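Local structure of spore germination protein GerM (Bacillus subtilis subsp. subtilis str. 168, 6GZB) at residues Gln81-Leu86 and Thr108-Asp113; Gln137-Ser142 and Lys166-Gly171; Val216-Arg221 and Ser245-Asp250; Asp228-Ala233 and Gly266-Asp271; Ser288-Asn293 and Val319-Glu324. The protein is of unknown function but affects both sporulation and germination, and is built around tandem GerMN domains. One frame throughout, in Å; residues are numbered along the deposited sequence.

Interaction 1: residues Gln81-Leu86 and Thr108-Asp113. With EDO (1,2-ethanediol), chain H.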
# COMPACT_ATOMS: atom_id res chain seq x y z
N GLN A 81 -5.45 -17.12 -7.63
CA GLN A 81 -6.17 -17.39 -6.39
C GLN A 81 -6.39 -16.10 -5.61
O GLN A 81 -7.47 -15.86 -5.08
CB GLN A 81 -5.40 -18.38 -5.54
CG GLN A 81 -6.12 -18.77 -4.26
CD GLN A 81 -5.20 -19.45 -3.28
OE1 GLN A 81 -4.04 -19.05 -3.11
NE2 GLN A 81 -5.69 -20.51 -2.65
N ALA A 82 -5.35 -15.26 -5.56
CA ALA A 82 -5.43 -14.00 -4.84
C ALA A 82 -6.57 -13.13 -5.38
O ALA A 82 -7.35 -12.57 -4.62
CB ALA A 82 -4.11 -13.26 -4.93
N LEU A 83 -6.70 -13.06 -6.71
CA LEU A 83 -7.79 -12.31 -7.32
C LEU A 83 -9.15 -12.94 -7.03
O LEU A 83 -10.14 -12.24 -6.85
CB LEU A 83 -7.59 -12.22 -8.83
CG LEU A 83 -6.37 -11.41 -9.29
CD1 LEU A 83 -6.42 -11.22 -10.80
CD2 LEU A 83 -6.30 -10.06 -8.59
N GLU A 84 -9.20 -14.27 -7.00
CA GLU A 84 -10.45 -14.97 -6.69
C GLU A 84 -10.93 -14.63 -5.29
O GLU A 84 -12.13 -14.64 -5.01
CB GLU A 84 -10.26 -16.49 -6.82
CG GLU A 84 -10.50 -17.02 -8.23
CD GLU A 84 -9.85 -18.37 -8.50
OE1 GLU A 84 -9.91 -18.83 -9.66
OE2 GLU A 84 -9.26 -18.96 -7.58
N TYR A 85 -9.98 -14.31 -4.42
CA TYR A 85 -10.31 -13.94 -3.04
C TYR A 85 -10.60 -12.46 -2.89
O TYR A 85 -10.75 -11.96 -1.77
CB TYR A 85 -9.19 -14.38 -2.10
CG TYR A 85 -9.38 -15.79 -1.59
CD1 TYR A 85 -9.07 -16.88 -2.39
CD2 TYR A 85 -9.88 -16.03 -0.32
CE1 TYR A 85 -9.24 -18.17 -1.93
CE2 TYR A 85 -10.02 -17.32 0.15
CZ TYR A 85 -9.72 -18.38 -0.67
OH TYR A 85 -9.89 -19.67 -0.22
N LEU A 86 -10.72 -11.75 -4.01
CA LEU A 86 -11.25 -10.40 -4.01
C LEU A 86 -12.73 -10.38 -4.40
O LEU A 86 -13.35 -9.32 -4.43
CB LEU A 86 -10.48 -9.53 -5.01
CG LEU A 86 -8.99 -9.36 -4.75
CD1 LEU A 86 -8.35 -8.52 -5.83
CD2 LEU A 86 -8.76 -8.74 -3.38
N THR A 108 -17.67 -13.12 -10.64
CA THR A 108 -16.51 -12.85 -11.49
C THR A 108 -15.52 -14.00 -11.39
O THR A 108 -15.20 -14.46 -10.29
CB THR A 108 -15.82 -11.53 -11.10
OG1 THR A 108 -16.75 -10.44 -11.21
CG2 THR A 108 -14.63 -11.27 -12.02
N THR A 109 -15.07 -14.50 -12.54
CA THR A 109 -13.97 -15.46 -12.60
C THR A 109 -12.81 -14.85 -13.38
O THR A 109 -12.98 -13.84 -14.05
CB THR A 109 -14.41 -16.77 -13.29
OG1 THR A 109 -14.78 -16.50 -14.65
CG2 THR A 109 -15.60 -17.40 -12.56
N VAL A 110 -11.63 -15.46 -13.28
CA VAL A 110 -10.44 -14.84 -13.84
C VAL A 110 -9.35 -15.86 -14.15
O VAL A 110 -9.20 -16.84 -13.44
CB VAL A 110 -9.87 -13.77 -12.88
CG1 VAL A 110 -9.36 -14.42 -11.60
CG2 VAL A 110 -8.78 -12.96 -13.56
N ASN A 111 -8.64 -15.63 -15.25
CA ASN A 111 -7.37 -16.29 -15.54
C ASN A 111 -6.22 -15.28 -15.44
O ASN A 111 -6.37 -14.11 -15.79
CB ASN A 111 -7.38 -16.89 -16.94
CG ASN A 111 -8.48 -17.92 -17.13
OD1 ASN A 111 -8.68 -18.79 -16.28
ND2 ASN A 111 -9.18 -17.84 -18.25
N VAL A 112 -5.06 -15.76 -15.02
CA VAL A 112 -3.89 -14.92 -14.92
C VAL A 112 -2.73 -15.55 -15.68
O VAL A 112 -2.33 -16.68 -15.41
CB VAL A 112 -3.46 -14.68 -13.46
CG1 VAL A 112 -2.22 -13.80 -13.41
CG2 VAL A 112 -4.60 -14.04 -12.68
N ASP A 113 -2.20 -14.79 -16.62
CA ASP A 113 -1.06 -15.23 -17.41
C ASP A 113 0.14 -14.34 -17.07
O ASP A 113 0.15 -13.14 -17.36
CB ASP A 113 -1.41 -15.13 -18.90
CG ASP A 113 -0.28 -15.57 -19.79
OD1 ASP A 113 0.45 -16.49 -19.40
OD2 ASP A 113 -0.14 -15.01 -20.90
C1 EDO H . -12.49 -16.83 -17.74
O1 EDO H . -12.69 -16.72 -16.32
C2 EDO H . -13.05 -15.61 -18.46
O2 EDO H . -12.36 -15.39 -19.70
O HOH W 1 -11.93 -17.59 -11.11
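Leu83, in the last turn of helix 78-84, packs on Val110 and Val112 of strand 110-114, with Glu84 at the border beside Val110; the strand is an outermost one of a four-stranded mixed sheet, so this is helix-on-sheet packing within the first GerMN region. At the start of the segment, Gln81 points away from the strand and spends its NE2 on the carbonyl O of Pro73. Ala82 turns to another neighbour, touching Thr146 of helix 136-147. Leu83 carries the apolar contact. With its CG anti to the carbonyl carbon (chi1 -65°), the branch extends over the strand and crosses both valines at about a right angle. Its CB lies 4.0 Å from Val110 CG1, while its CD1 sits 3.8 Å from Val112 CG2 and 4.0 Å from Val110 CG2. Val110 thus uses both methyls on one leucine, and Ala122 and Phe124 of strand 119-124 also touch Leu83. Glu84 works through a water: its OE1 accepts from the water at 2.8 Å, and the same water accepts from Val110 N at 3.1 Å. That bridge satisfies an amide at the beginning of the strand, whereas Thr109 and Asn111 pair with Ser125 and Asp123. Nearby, Thr109 OG1 is hydrogen-bonded to O1 of an ethanediol, 2.7 Å away, probably a crystallisation additive. Tyr85 is the first residue to leave helical backbone angles, although its N still reaches Gln81 O at 3.0 Å. One residue on, the helix end is followed by a tighter turn, in which Leu86 N donates to Leu83 O at 2.9 Å.

Interaction 2: residues Gln137-Ser142 and Lys166-Gly171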
# COMPACT_ATOMS: atom_id res chain seq x y z
N GLN A 137 -12.01 3.19 -9.68
CA GLN A 137 -10.58 3.32 -9.42
C GLN A 137 -10.12 2.35 -8.34
O GLN A 137 -9.02 1.84 -8.39
CB GLN A 137 -10.23 4.75 -9.00
CG GLN A 137 -10.14 5.74 -10.15
CD GLN A 137 -9.02 6.74 -9.94
OE1 GLN A 137 -7.88 6.51 -10.36
NE2 GLN A 137 -9.33 7.83 -9.26
N LYS A 138 -10.98 2.10 -7.36
CA LYS A 138 -10.66 1.15 -6.30
C LYS A 138 -10.36 -0.22 -6.87
O LYS A 138 -9.40 -0.87 -6.47
CB LYS A 138 -11.82 1.04 -5.31
CG LYS A 138 -12.17 2.34 -4.60
CD LYS A 138 -13.31 2.14 -3.61
CE LYS A 138 -14.04 3.45 -3.34
NZ LYS A 138 -13.15 4.50 -2.81
N ILE A 139 -11.21 -0.66 -7.80
CA ILE A 139 -11.05 -1.97 -8.41
C ILE A 139 -9.72 -2.10 -9.15
O ILE A 139 -9.00 -3.08 -8.99
CB ILE A 139 -12.24 -2.28 -9.34
CG1 ILE A 139 -13.48 -2.58 -8.50
CG2 ILE A 139 -11.92 -3.44 -10.27
CD1 ILE A 139 -14.77 -2.40 -9.25
N VAL A 140 -9.37 -1.09 -9.94
CA VAL A 140 -8.10 -1.11 -10.68
C VAL A 140 -6.91 -1.18 -9.72
O VAL A 140 -5.98 -1.95 -9.93
CB VAL A 140 -7.93 0.14 -11.57
CG1 VAL A 140 -6.60 0.09 -12.31
CG2 VAL A 140 -9.07 0.25 -12.57
N GLN A 141 -6.95 -0.38 -8.67
CA GLN A 141 -5.86 -0.33 -7.70
C GLN A 141 -5.76 -1.63 -6.91
O GLN A 141 -4.66 -2.12 -6.67
CB GLN A 141 -6.04 0.85 -6.76
CG GLN A 141 -5.81 2.20 -7.43
CD GLN A 141 -6.36 3.36 -6.65
OE1 GLN A 141 -6.88 3.20 -5.54
NE2 GLN A 141 -6.23 4.57 -7.21
N SER A 142 -6.91 -2.18 -6.52
CA SER A 142 -6.96 -3.44 -5.79
C SER A 142 -6.31 -4.58 -6.57
O SER A 142 -5.44 -5.29 -6.07
CB SER A 142 -8.40 -3.81 -5.46
OG SER A 142 -8.48 -5.11 -4.88
N LYS A 166 -8.41 -0.61 -22.38
CA LYS A 166 -7.73 0.68 -22.36
C LYS A 166 -8.47 1.64 -21.43
O LYS A 166 -7.91 2.65 -21.02
CB LYS A 166 -7.68 1.27 -23.77
CG LYS A 166 -6.78 0.50 -24.73
CD LYS A 166 -7.16 0.74 -26.19
CE LYS A 166 -6.70 2.11 -26.67
NZ LYS A 166 -7.29 2.46 -27.99
N GLU A 167 -9.71 1.32 -21.10
CA GLU A 167 -10.43 2.04 -20.06
C GLU A 167 -11.37 1.11 -19.31
O GLU A 167 -11.68 0.03 -19.79
CB GLU A 167 -11.22 3.20 -20.67
CG GLU A 167 -12.30 2.77 -21.63
CD GLU A 167 -12.97 3.95 -22.32
OE1 GLU A 167 -12.33 5.01 -22.43
OE2 GLU A 167 -14.13 3.81 -22.75
N MET A 168 -11.77 1.51 -18.11
CA MET A 168 -12.72 0.71 -17.34
C MET A 168 -14.12 0.90 -17.93
O MET A 168 -14.45 1.98 -18.40
CB MET A 168 -12.69 1.11 -15.86
CG MET A 168 -11.45 0.63 -15.12
SD MET A 168 -11.40 -1.16 -14.91
CE MET A 168 -12.52 -1.39 -13.54
N PRO A 169 -14.92 -0.17 -17.94
CA PRO A 169 -16.14 -0.21 -18.75
C PRO A 169 -17.25 0.73 -18.27
O PRO A 169 -17.95 1.30 -19.08
CB PRO A 169 -16.60 -1.67 -18.62
CG PRO A 169 -15.91 -2.20 -17.41
CD PRO A 169 -14.60 -1.48 -17.36
N VAL A 170 -17.42 0.86 -16.96
CA VAL A 170 -18.61 1.53 -16.43
C VAL A 170 -18.49 3.05 -16.53
O VAL A 170 -19.42 3.72 -16.96
CB VAL A 170 -18.89 1.12 -14.98
CG1 VAL A 170 -19.98 1.99 -14.37
CG2 VAL A 170 -19.27 -0.35 -14.91
N GLY A 171 -17.34 3.59 -16.15
CA GLY A 171 -17.16 5.03 -16.07
C GLY A 171 -16.05 5.57 -16.95
O GLY A 171 -15.81 6.77 -16.99
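Met168, Ile139 and Val140 meet through aliphatic carbons and one sulfur, and none of the three brings a flat group; the flat residue nearby is Tyr131, on which the side chains of Ile139, Met168 and Pro169 rest, and whose OH accepts from Val170 N. The rest is set by the bent shape of the methionine. Its CG is anti to the carbonyl carbon (chi1 -73°), and the chain then bends at both chi2 (-68°) and chi3 (-79°), which curls the thioether around one methyl of Val140. That methyl, CG2, is 3.5 Å from Met168 CG, 3.6 Å from Met168 SD and 3.9 Å from Met168 CE, so three successive atoms of the side chain touch a single carbon. The two side chains slide past each other in opposite directions. At its end, Met168 CE also comes to 3.9 Å from Ile139 CG2, a second and more oblique contact. This is loop-on-helix packing in the first GerMN region: residues 166-171 have no regular structure and follow strand 163-164, while 137-142 belong to helix 136-147, and the methionine side chain is the link between them. The backbones stay well apart, Val140 CA to Met168 CA being 8.3 Å, and the side chains fill the interval. An alanine here would remove CG, SD and CE, and would probably leave Val140 CG2 and Ile139 CG2 without their partner and the loop less firmly attached to the helix. A polar tie lies close by: Gly171 N donates to OE2 of Glu136, on which the side chains of Met168 and Val170 also rest.

Interaction 3: residues Val216-Arg221 and Ser245-Asp250; sequences VPVTKR and SGLLTD
Leu247 reaches strand 213-223 from a loop and sets its two methyls against two valines, Val216 and Val218. Its CB points toward the strand, and CG, anti to the carbonyl carbon (chi1 -57°), carries the fork to the valines. CD2 settles against Val216, 3.9 Å from Val216 CG2 and 3.9 Å from Val216 CB, with the two side chains meeting at a slant. CD1 goes the other way and meets Val218 CG2 at 3.9 Å, here tip to tip. The fork therefore spans two residues that alternate along the strand and so project on one face of it, while Pro217 between them points away. The base of Leu247 is fixed by an ST turn: its N donates to Ser245 OG at 3.3 Å with an angle of 142°, and that hydroxyl is also bonded to Ser242 O. Gly246, inside the turn, has a positive phi at which a CB would be jammed against the preceding carbonyl O, which by itself calls for glycine. Tyr64, which lies in the first GerMN region, touches both Val216 and Leu247, and its OH bonds Ser245 O, so the contact lies where the two halves of the chain meet. Beside strand 213-223 runs its antiparallel partner 198-208, whose Ala207 touches Val216, and the loop itself connects helix 229-239 to strand 262-264.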
# COMPACT_ATOMS: atom_id res chain seq x y z
N VAL A 216 -2.66 2.39 5.92
CA VAL A 216 -3.34 2.73 4.69
C VAL A 216 -2.45 3.60 3.81
O VAL A 216 -1.97 4.66 4.24
CB VAL A 216 -4.62 3.53 4.99
CG1 VAL A 216 -5.32 3.92 3.69
CG2 VAL A 216 -5.54 2.73 5.90
N PRO A 217 -2.18 3.14 2.59
CA PRO A 217 -1.31 3.88 1.68
C PRO A 217 -2.11 4.94 0.94
O PRO A 217 -3.23 4.67 0.50
CB PRO A 217 -0.83 2.80 0.72
CG PRO A 217 -1.95 1.82 0.66
CD PRO A 217 -2.64 1.87 2.00
N VAL A 218 -1.57 6.15 0.86
CA VAL A 218 -2.23 7.26 0.18
C VAL A 218 -1.21 7.95 -0.72
O VAL A 218 -0.11 8.30 -0.28
CB VAL A 218 -2.77 8.28 1.20
CG1 VAL A 218 -3.27 9.52 0.51
CG2 VAL A 218 -3.89 7.65 2.04
N THR A 219 -1.56 8.13 -1.99
CA THR A 219 -0.68 8.85 -2.92
C THR A 219 -0.89 10.36 -2.79
O THR A 219 -1.96 10.87 -3.07
CB THR A 219 -0.95 8.43 -4.37
OG1 THR A 219 -0.78 7.01 -4.49
CG2 THR A 219 0.02 9.13 -5.30
N LYS A 220 0.14 11.05 -2.33
CA LYS A 220 0.10 12.49 -2.17
C LYS A 220 0.83 13.17 -3.33
O LYS A 220 1.55 12.51 -4.08
CB LYS A 220 0.77 12.87 -0.85
CG LYS A 220 0.19 12.13 0.34
CD LYS A 220 0.55 12.80 1.64
CE LYS A 220 -0.38 13.97 1.92
NZ LYS A 220 -0.40 14.31 3.37
N ARG A 221 0.63 14.48 -3.46
CA ARG A 221 1.35 15.27 -4.45
C ARG A 221 2.51 15.97 -3.76
O ARG A 221 2.31 16.71 -2.81
CB ARG A 221 0.43 16.31 -5.09
CG ARG A 221 -0.79 15.75 -5.81
CD ARG A 221 -0.46 14.61 -6.77
NE ARG A 221 0.43 15.01 -7.86
CZ ARG A 221 0.61 14.31 -8.98
NH1 ARG A 221 -0.04 13.16 -9.16
NH2 ARG A 221 1.44 14.75 -9.92
N SER A 245 -10.55 12.43 7.58
CA SER A 245 -10.25 11.51 6.48
C SER A 245 -10.42 10.06 6.92
O SER A 245 -10.26 9.13 6.12
CB SER A 245 -8.80 11.71 6.02
OG SER A 245 -7.90 11.50 7.10
N GLY A 246 -10.66 9.86 8.19
CA GLY A 246 -10.74 8.54 8.74
C GLY A 246 -9.36 8.00 9.05
O GLY A 246 -9.22 6.87 9.38
N LEU A 247 -8.35 8.84 8.94
CA LEU A 247 -6.98 8.46 9.18
C LEU A 247 -6.31 9.29 10.26
O LEU A 247 -6.74 10.35 10.59
CB LEU A 247 -6.16 8.62 7.91
CG LEU A 247 -6.55 7.89 6.66
CD1 LEU A 247 -5.76 8.33 5.45
CD2 LEU A 247 -6.54 6.39 6.85
N LEU A 248 -5.24 8.76 10.80
CA LEU A 248 -4.48 9.48 11.78
C LEU A 248 -3.00 9.29 11.57
O LEU A 248 -2.58 8.49 10.77
CB LEU A 248 -4.85 9.00 13.16
CG LEU A 248 -5.54 7.65 13.18
CD1 LEU A 248 -5.21 7.04 14.50
CD2 LEU A 248 -7.04 7.67 13.01
N THR A 249 -2.21 10.06 12.27
CA THR A 249 -0.75 9.93 12.24
C THR A 249 -0.32 9.86 13.69
O THR A 249 -0.92 10.47 14.53
CB THR A 249 -0.04 11.12 11.54
OG1 THR A 249 1.24 10.73 11.08
CG2 THR A 249 0.16 12.23 12.46
N ASP A 250 0.70 9.07 13.99
CA ASP A 250 1.17 9.03 15.34
C ASP A 250 2.39 9.92 15.43
O ASP A 250 3.02 9.96 16.44
CB ASP A 250 1.45 7.62 15.83
CG ASP A 250 1.50 7.52 17.36
OD1 ASP A 250 0.68 8.16 18.03
OD2 ASP A 250 2.34 6.80 17.90

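Interaction 4: residues Asp228-Ala233 and Gly266-Asp271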
# COMPACT_ATOMS: atom_id res chain seq x y z
N ASP A 228 14.42 15.10 -3.08
CA ASP A 228 14.68 14.02 -2.12
C ASP A 228 13.35 13.48 -1.59
O ASP A 228 12.71 14.10 -0.74
CB ASP A 228 15.54 14.57 -0.97
CG ASP A 228 15.73 13.58 0.16
OD1 ASP A 228 15.44 12.38 -0.02
OD2 ASP A 228 16.19 14.01 1.23
N ASP A 229 12.92 12.34 -2.13
CA ASP A 229 11.60 11.80 -1.78
C ASP A 229 11.59 11.08 -0.43
O ASP A 229 10.52 10.81 0.14
CB ASP A 229 11.10 10.86 -2.88
CG ASP A 229 10.58 11.61 -4.10
OD1 ASP A 229 10.14 12.77 -3.95
OD2 ASP A 229 10.67 11.07 -5.22
N ILE A 230 12.77 10.77 0.08
CA ILE A 230 12.89 10.22 1.43
C ILE A 230 12.52 11.30 2.45
O ILE A 230 11.64 11.11 3.28
CB ILE A 230 14.31 9.70 1.69
CG1 ILE A 230 14.56 8.42 0.88
CG2 ILE A 230 14.51 9.42 3.17
CD1 ILE A 230 16.02 8.03 0.80
N THR A 231 13.11 12.47 2.30
CA THR A 231 12.78 13.61 3.13
C THR A 231 11.33 14.06 2.94
O THR A 231 10.64 14.40 3.91
CB THR A 231 13.73 14.79 2.85
OG1 THR A 231 15.07 14.40 3.19
CG2 THR A 231 13.35 16.01 3.67
N ALA A 232 10.88 14.10 1.70
CA ALA A 232 9.49 14.46 1.41
C ALA A 232 8.52 13.54 2.15
O ALA A 232 7.55 13.99 2.75
CB ALA A 232 9.23 14.40 -0.09
N ALA A 233 8.77 12.23 2.05
CA ALA A 233 7.95 11.22 2.74
C ALA A 233 7.89 11.47 4.24
O ALA A 233 6.81 11.48 4.84
CB ALA A 233 8.49 9.83 2.46
N GLY A 266 20.57 0.00 -0.66
CA GLY A 266 19.15 -0.16 -0.37
C GLY A 266 18.80 0.11 1.08
O GLY A 266 17.66 -0.08 1.50
N ARG A 267 19.80 0.53 1.86
CA ARG A 267 19.60 0.82 3.27
C ARG A 267 19.57 2.31 3.46
O ARG A 267 20.54 3.00 3.16
CB ARG A 267 20.70 0.19 4.13
CG ARG A 267 20.81 -1.32 3.94
CD ARG A 267 21.66 -2.00 4.99
NE ARG A 267 22.35 -3.16 4.42
CZ ARG A 267 22.91 -4.13 5.14
NH1 ARG A 267 22.87 -4.10 6.46
NH2 ARG A 267 23.52 -5.14 4.52
N VAL A 268 18.45 2.82 3.94
CA VAL A 268 18.31 4.24 4.22
C VAL A 268 18.61 4.50 5.68
O VAL A 268 18.12 3.80 6.56
CB VAL A 268 16.89 4.73 3.89
CG1 VAL A 268 16.72 6.19 4.29
CG2 VAL A 268 16.59 4.52 2.41
N THR A 269 19.38 5.56 5.93
CA THR A 269 19.63 6.00 7.29
C THR A 269 18.98 7.35 7.54
O THR A 269 19.26 8.32 6.84
CB THR A 269 21.14 6.10 7.56
OG1 THR A 269 21.72 4.80 7.45
CG2 THR A 269 21.40 6.64 8.96
N LEU A 270 18.10 7.39 8.54
CA LEU A 270 17.43 8.62 8.91
C LEU A 270 17.97 9.13 10.24
O LEU A 270 18.22 8.36 11.16
CB LEU A 270 15.92 8.39 9.05
CG LEU A 270 15.20 7.78 7.84
CD1 LEU A 270 13.74 7.48 8.19
CD2 LEU A 270 15.27 8.72 6.65
N ASP A 271 18.07 10.45 10.34
CA ASP A 271 18.56 11.09 11.54
C ASP A 271 17.53 12.10 11.98
O ASP A 271 17.30 13.10 11.31
CB ASP A 271 19.89 11.79 11.24
CG ASP A 271 20.66 12.17 12.50
OD1 ASP A 271 20.19 11.84 13.61
OD2 ASP A 271 21.72 12.80 12.36
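The first turn of helix 229-239 lies over strand 267-272, with Ile230 and Val268 the nearest backbone positions at 8.5 Å between their CA atoms, a separation that side chains have to fill. Ile230 does so with both branches. Its CG1 is anti to the carbonyl carbon (chi1 -71°) and, with chi2 extended, CD1 reaches Val268, while CG2 takes the site anti to the backbone N and turns to Leu270. Ile230 and Val268 reach toward each other tip to tip: Ile230 CD1 is 3.9 Å from Val268 CG2 and 4.0 Å from Val268 CG1, so it rests against both methyls. Ile230 CG2 makes the closer approach, 3.6 Å to Leu270 CD2, with the two side chains running at an angle to one another. Leu270 does not point straight at the helix from its CA, and it is its terminal methyl that closes the distance. With an alanine in place of Ile230, CG1, CG2 and CD1 are gone, which would probably leave Val268 and Leu270 without their cover on this side and open a gap between helix and strand. Just before the helix, Asp228 is the N-cap. Its OD1 accepts from Ile230 N at 3.1 Å and from Thr231 N at 3.3 Å, both weak, the second much the straighter (169° against 128°). Pro261 also touches Ile230, and Leu270 reaches on to Ile295 and Leu299 of helix 289-299. Apolar branches from a helix laid on alternate residues of a strand are the usual alpha/beta packing, here joining helix 229-239 to the mixed sheet of the second GerMN region.

Interaction 5: residues Ser288-Asn293 and Val319-Glu324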
# COMPACT_ATOMS: atom_id res chain seq x y z
N SER A 288 7.42 4.87 18.71
CA SER A 288 6.24 4.02 18.72
C SER A 288 6.23 3.10 17.50
O SER A 288 6.83 3.41 16.47
CB SER A 288 4.97 4.87 18.74
OG SER A 288 4.59 5.26 17.44
N SER A 289 5.59 1.96 17.65
CA SER A 289 5.44 1.01 16.57
C SER A 289 4.73 1.61 15.36
O SER A 289 5.00 1.23 14.22
CB SER A 289 4.64 -0.19 17.06
OG SER A 289 5.51 -1.18 17.58
N GLU A 290 3.77 2.49 15.62
CA GLU A 290 2.98 3.10 14.58
C GLU A 290 3.84 4.03 13.74
O GLU A 290 3.72 4.07 12.52
CB GLU A 290 1.81 3.89 15.18
CG GLU A 290 0.71 3.00 15.75
CD GLU A 290 1.01 2.49 17.15
OE1 GLU A 290 2.04 2.88 17.73
OE2 GLU A 290 0.23 1.65 17.64
N VAL A 291 4.70 4.78 14.41
CA VAL A 291 5.61 5.68 13.73
C VAL A 291 6.63 4.89 12.91
O VAL A 291 6.81 5.14 11.72
CB VAL A 291 6.33 6.60 14.73
CG1 VAL A 291 7.56 7.21 14.10
CG2 VAL A 291 5.39 7.69 15.22
N LEU A 292 7.23 3.88 13.54
CA LEU A 292 8.24 3.06 12.88
C LEU A 292 7.70 2.28 11.69
O LEU A 292 8.30 2.27 10.62
CB LEU A 292 8.87 2.10 13.89
CG LEU A 292 10.08 1.31 13.40
CD1 LEU A 292 11.19 2.25 12.96
CD2 LEU A 292 10.55 0.37 14.50
N ASN A 293 6.56 1.61 11.86
CA ASN A 293 5.91 0.91 10.75
C ASN A 293 5.57 1.83 9.57
O ASN A 293 5.70 1.44 8.41
CB ASN A 293 4.64 0.22 11.23
CG ASN A 293 4.92 -1.07 11.95
OD1 ASN A 293 5.79 -1.84 11.54
ND2 ASN A 293 4.17 -1.33 13.02
N VAL A 319 14.82 3.14 21.07
CA VAL A 319 14.33 1.81 21.40
C VAL A 319 12.88 1.68 20.97
O VAL A 319 12.17 2.67 20.85
CB VAL A 319 14.46 1.50 22.91
CG1 VAL A 319 15.88 1.78 23.39
CG2 VAL A 319 13.47 2.32 23.71
N ASN A 320 12.45 0.46 20.71
CA ASN A 320 11.06 0.22 20.35
C ASN A 320 10.22 0.04 21.61
O ASN A 320 10.68 0.35 22.71
CB ASN A 320 10.94 -1.01 19.44
CG ASN A 320 11.35 -2.30 20.14
OD1 ASN A 320 11.51 -2.34 21.36
ND2 ASN A 320 11.55 -3.34 19.36
N GLU A 321 8.99 -0.43 21.46
CA GLU A 321 8.05 -0.46 22.58
C GLU A 321 8.39 -1.58 23.55
O GLU A 321 7.99 -1.54 24.71
CB GLU A 321 6.61 -0.61 22.07
CG GLU A 321 6.21 0.47 21.07
CD GLU A 321 4.71 0.62 20.93
OE1 GLU A 321 3.99 -0.40 21.05
OE2 GLU A 321 4.24 1.75 20.68
N LYS A 322 9.16 -2.57 23.09
CA LYS A 322 9.63 -3.65 23.95
C LYS A 322 10.95 -3.29 24.64
O LYS A 322 11.54 -4.13 25.32
CB LYS A 322 9.84 -4.92 23.12
CG LYS A 322 8.56 -5.56 22.61
CD LYS A 322 8.72 -6.07 21.17
CE LYS A 322 7.94 -7.34 20.92
NZ LYS A 322 8.78 -8.56 21.10
N GLY A 323 11.43 -2.06 24.44
CA GLY A 323 12.67 -1.60 25.07
C GLY A 323 13.92 -2.06 24.35
O GLY A 323 15.02 -1.93 24.87
N GLU A 324 13.76 -2.61 23.16
CA GLU A 324 14.88 -3.13 22.38
C GLU A 324 15.56 -2.01 21.59
O GLU A 324 14.89 -1.23 20.92
CB GLU A 324 14.38 -4.22 21.43
CG GLU A 324 13.55 -5.29 22.14
CD GLU A 324 12.96 -6.31 21.19
OE1 GLU A 324 12.61 -7.42 21.65
OE2 GLU A 324 12.85 -6.01 19.98
O HOH W 2 8.30 0.59 18.54
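Glu321 extends its carboxylate to the N-terminal end of helix 289-299, where Ser288 is the N-cap, and the main motif is therefore a helix start met by an acid from a type I beta turn (Asn320 to Gly323). Beyond CG the chain of Glu321 is extended, and OE2 accepts a weak but nearly straight bond from Ser289 N, 3.3 Å long at 167°. The same oxygen is 3.7 Å from Ser288 CB. A negative group here would probably be favoured by the helix end. Against this, Glu290 comes across at about a right angle: its chain bends at chi2, its OE1 stands 3.8 Å from Glu321 OE2, and the carboxylate planes are 55° apart, an arrangement of like charges that likely costs some energy. Ser288 caps by placing OG beside both the backbone N and the carbonyl carbon (chi1 85°); that OG accepts from Val291 N at 3.1 Å and is also hydrogen-bonded to Asp250. The turn that presents Glu321 is held by Asn320, whose OD1 takes Glu324 N at 2.9 Å. Its amide end completes the grip: Asn320 ND2 donates to Glu324 OE2 at 3.0 Å, reaching that oxygen from above the carboxylate plane.

In the fold
From the N terminus, interaction 1 closes the loop between helix 78-84 and strand 110-114, and interaction 2 follows in series, tying helix 136-147 to the loop after strand 163-164. These two touch: Leu86 CD1 packs on Ser142 OG, 3.5 Å away. In the second half, interactions 3 and 4 cross, because residues 228-233 of interaction 4 fall between the segments of interaction 3 and residues 266-271 come after both. Interaction 5 then closes separately, tying helix 289-299 to a later loop. It still touches interaction 3, through Asp250 and residues 288-291. Interactions 1 and 4, whose centres are about 36 Å apart, lie in different GerMN regions.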